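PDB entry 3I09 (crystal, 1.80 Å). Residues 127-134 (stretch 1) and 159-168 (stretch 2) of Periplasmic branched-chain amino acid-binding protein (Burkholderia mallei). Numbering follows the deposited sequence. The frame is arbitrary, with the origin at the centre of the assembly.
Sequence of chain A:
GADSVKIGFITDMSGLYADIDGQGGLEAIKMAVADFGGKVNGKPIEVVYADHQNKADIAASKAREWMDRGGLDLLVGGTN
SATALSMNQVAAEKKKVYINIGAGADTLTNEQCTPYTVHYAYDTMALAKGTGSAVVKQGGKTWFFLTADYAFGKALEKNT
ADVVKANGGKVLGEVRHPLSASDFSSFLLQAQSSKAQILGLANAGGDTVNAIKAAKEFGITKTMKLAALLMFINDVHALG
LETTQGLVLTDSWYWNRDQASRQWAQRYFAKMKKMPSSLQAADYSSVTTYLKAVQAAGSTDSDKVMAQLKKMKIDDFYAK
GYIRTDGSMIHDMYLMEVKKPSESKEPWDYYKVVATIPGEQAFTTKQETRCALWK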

# COMPACT_ATOMS: atom_id res chain seq x y z
N LEU A 127 -1.52 2.15 -8.99
CA LEU A 127 -2.21 0.88 -9.31
C LEU A 127 -2.96 0.96 -10.62
O LEU A 127 -2.84 0.09 -11.50
CB LEU A 127 -3.14 0.41 -8.18
CG LEU A 127 -2.48 0.14 -6.82
CD1 LEU A 127 -3.50 -0.19 -5.75
CD2 LEU A 127 -1.36 -0.96 -6.92
N ALA A 128 -3.74 2.04 -10.76
CA ALA A 128 -4.55 2.28 -11.94
C ALA A 128 -3.70 2.45 -13.19
O ALA A 128 -3.97 1.85 -14.23
CB ALA A 128 -5.41 3.52 -11.71
N LYS A 129 -2.69 3.30 -13.09
CA LYS A 129 -1.80 3.56 -14.20
C LYS A 129 -1.00 2.33 -14.59
O LYS A 129 -0.72 2.14 -15.77
CB LYS A 129 -0.88 4.73 -13.88
CG LYS A 129 -1.65 6.10 -13.88
CD LYS A 129 -0.78 7.27 -13.36
CE LYS A 129 0.23 7.81 -14.41
NZ LYS A 129 0.90 9.13 -13.94
N GLY A 130 -0.66 1.48 -13.64
CA GLY A 130 0.04 0.26 -13.99
C GLY A 130 -0.84 -0.79 -14.64
O GLY A 130 -0.80 -1.06 -15.87
N THR A 131 -1.66 -1.39 -13.80
CA THR A 131 -2.50 -2.52 -14.15
C THR A 131 -3.64 -2.13 -15.09
O THR A 131 -3.90 -2.82 -16.09
CB THR A 131 -3.06 -3.16 -12.88
OG1 THR A 131 -1.93 -3.57 -12.08
CG2 THR A 131 -3.94 -4.37 -13.21
N GLY A 132 -4.29 -1.03 -14.79
CA GLY A 132 -5.33 -0.51 -15.68
C GLY A 132 -4.85 -0.28 -17.10
O GLY A 132 -5.43 -0.82 -18.02
N SER A 133 -3.78 0.50 -17.27
CA SER A 133 -3.24 0.77 -18.60
C SER A 133 -2.84 -0.48 -19.32
O SER A 133 -3.11 -0.59 -20.52
CB SER A 133 -2.01 1.67 -18.56
OG SER A 133 -2.29 2.88 -17.88
N ALA A 134 -2.18 -1.38 -18.61
CA ALA A 134 -1.64 -2.60 -19.20
C ALA A 134 -2.77 -3.51 -19.73
O ALA A 134 -2.68 -4.01 -20.86
CB ALA A 134 -0.75 -3.35 -18.20
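Stretch 2, residues 159-168: NTADVVKANG

The helix of stretch 1 is not regular where stretch 2 packs on it: it widens into a pi-type turn at 128-132, and the side chain of V163 sits as a knob among A128, K129, G132 and S133. Across this turn the amide of S133 reaches back five residues to A128 O in a weak hydrogen bond of 3.3 Å between N and O, while regular four-residue bonds, T131 N to L127 O at 3.0 Å and A134 N to G130 O at 3.1 Å, flank it.

Stretch 2 is helical from 159 to 166, and its helix runs in the same general sense as that of stretch 1. The axes cross at -44° and approach to 8.4 Å, a moderately close packing that small residues permit. The backbones draw nearest at A128 and T160, whose CA atoms are 4.5 Å apart. A128 points its CB toward stretch 2, and a methyl group fits this narrow space: A128 CB lies 3.6 Å from N159 CB, and equally 3.6 Å from T160 OG1. The polar ends of N159 and the hydroxyl of T160 find their hydrogen bonds elsewhere in the structure.

One turn later, V163 points toward stretch 1 with chi1 in the t rotamer. V163 CG2 is 3.9 Å from A128 CB and 4.2 Å from K129 CG, an aliphatic part of the lysine, while V163 CG1 packs 3.6 Å from A128 O and 4.0 Å from G132 C. G132 suits its place: a CB on G132 would point toward stretch 2, a tight 3.4 Å from V163 CG1 and 3.6 Å from T160 CG2, and would clash with A128 O at 2.4 Å.

S133 combines a small side chain with a hydroxyl that can be satisfied locally. S133 OG donates to K129 O at 2.7 Å, which leaves it lying along its own helix, 3.4 Å from V163 CG1. No direct hydrogen bond joins the stretches, but a water links them at the end of the contact: it donates to S133 OG at 2.7 Å and accepts from N167 ND2 at 3.0 Å. N167 is the first residue to leave helical geometry; N167 ND2 donates both to this water and, at 2.9 Å, to V163 O, so the side chain folds back on its own helix end. G168 follows with a positive phi of 91°, a conformation that calls for glycine because a CB would be jammed against the preceding carbonyl oxygen.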

# COMPACT_ATOMS: atom_id res chain seq x y z
N ASN A 159 -9.82 6.08 -9.92
CA ASN A 159 -8.54 6.18 -10.64
C ASN A 159 -8.55 5.21 -11.82
O ASN A 159 -8.15 5.54 -12.92
CB ASN A 159 -7.35 5.80 -9.74
CG ASN A 159 -7.00 6.85 -8.68
OD1 ASN A 159 -6.78 6.49 -7.54
ND2 ASN A 159 -6.91 8.12 -9.05
N THR A 160 -9.00 3.99 -11.59
CA THR A 160 -8.94 2.95 -12.63
C THR A 160 -9.94 3.25 -13.76
O THR A 160 -9.60 3.12 -14.95
CB THR A 160 -9.12 1.55 -12.05
OG1 THR A 160 -8.18 1.34 -10.97
CG2 THR A 160 -8.93 0.46 -13.14
N ALA A 161 -11.17 3.64 -13.41
CA ALA A 161 -12.15 4.04 -14.42
C ALA A 161 -11.62 5.17 -15.30
O ALA A 161 -11.81 5.15 -16.55
CB ALA A 161 -13.50 4.45 -13.78
N ASP A 162 -10.98 6.14 -14.68
CA ASP A 162 -10.39 7.27 -15.43
C ASP A 162 -9.31 6.78 -16.41
O ASP A 162 -9.30 7.22 -17.57
CB ASP A 162 -9.80 8.32 -14.51
CG ASP A 162 -10.87 9.14 -13.78
OD1 ASP A 162 -12.07 9.13 -14.16
OD2 ASP A 162 -10.50 9.80 -12.79
N VAL A 163 -8.44 5.87 -15.97
CA VAL A 163 -7.42 5.29 -16.87
C VAL A 163 -8.02 4.50 -18.02
O VAL A 163 -7.63 4.68 -19.20
CB VAL A 163 -6.40 4.44 -16.09
CG1 VAL A 163 -5.47 3.64 -17.03
CG2 VAL A 163 -5.61 5.32 -15.19
N VAL A 164 -9.00 3.64 -17.70
CA VAL A 164 -9.70 2.87 -18.72
C VAL A 164 -10.29 3.79 -19.80
O VAL A 164 -10.06 3.58 -21.01
CB VAL A 164 -10.80 1.96 -18.09
CG1 VAL A 164 -11.72 1.35 -19.21
CG2 VAL A 164 -10.14 0.83 -17.28
N LYS A 165 -11.01 4.81 -19.38
CA LYS A 165 -11.62 5.75 -20.32
C LYS A 165 -10.57 6.54 -21.12
O LYS A 165 -10.71 6.71 -22.33
CB LYS A 165 -12.60 6.67 -19.62
CG LYS A 165 -13.83 5.96 -19.05
CD LYS A 165 -14.60 6.87 -18.07
CE LYS A 165 -15.64 6.11 -17.25
NZ LYS A 165 -16.20 6.96 -16.12
N ALA A 166 -9.53 7.02 -20.46
CA ALA A 166 -8.43 7.72 -21.13
C ALA A 166 -7.77 6.89 -22.22
O ALA A 166 -7.24 7.45 -23.18
CB ALA A 166 -7.39 8.14 -20.13
N ASN A 167 -7.78 5.56 -22.08
CA ASN A 167 -7.11 4.66 -23.02
C ASN A 167 -8.06 3.97 -24.00
O ASN A 167 -7.71 2.95 -24.60
CB ASN A 167 -6.30 3.63 -22.25
CG ASN A 167 -4.99 4.18 -21.74
OD1 ASN A 167 -4.00 4.18 -22.46
ND2 ASN A 167 -4.97 4.62 -20.47
N GLY A 168 -9.25 4.52 -24.16
CA GLY A 168 -10.17 4.08 -25.17
C GLY A 168 -11.13 3.00 -24.72
O GLY A 168 -11.84 2.43 -25.55
O HOH W 1 -2.49 5.31 -19.02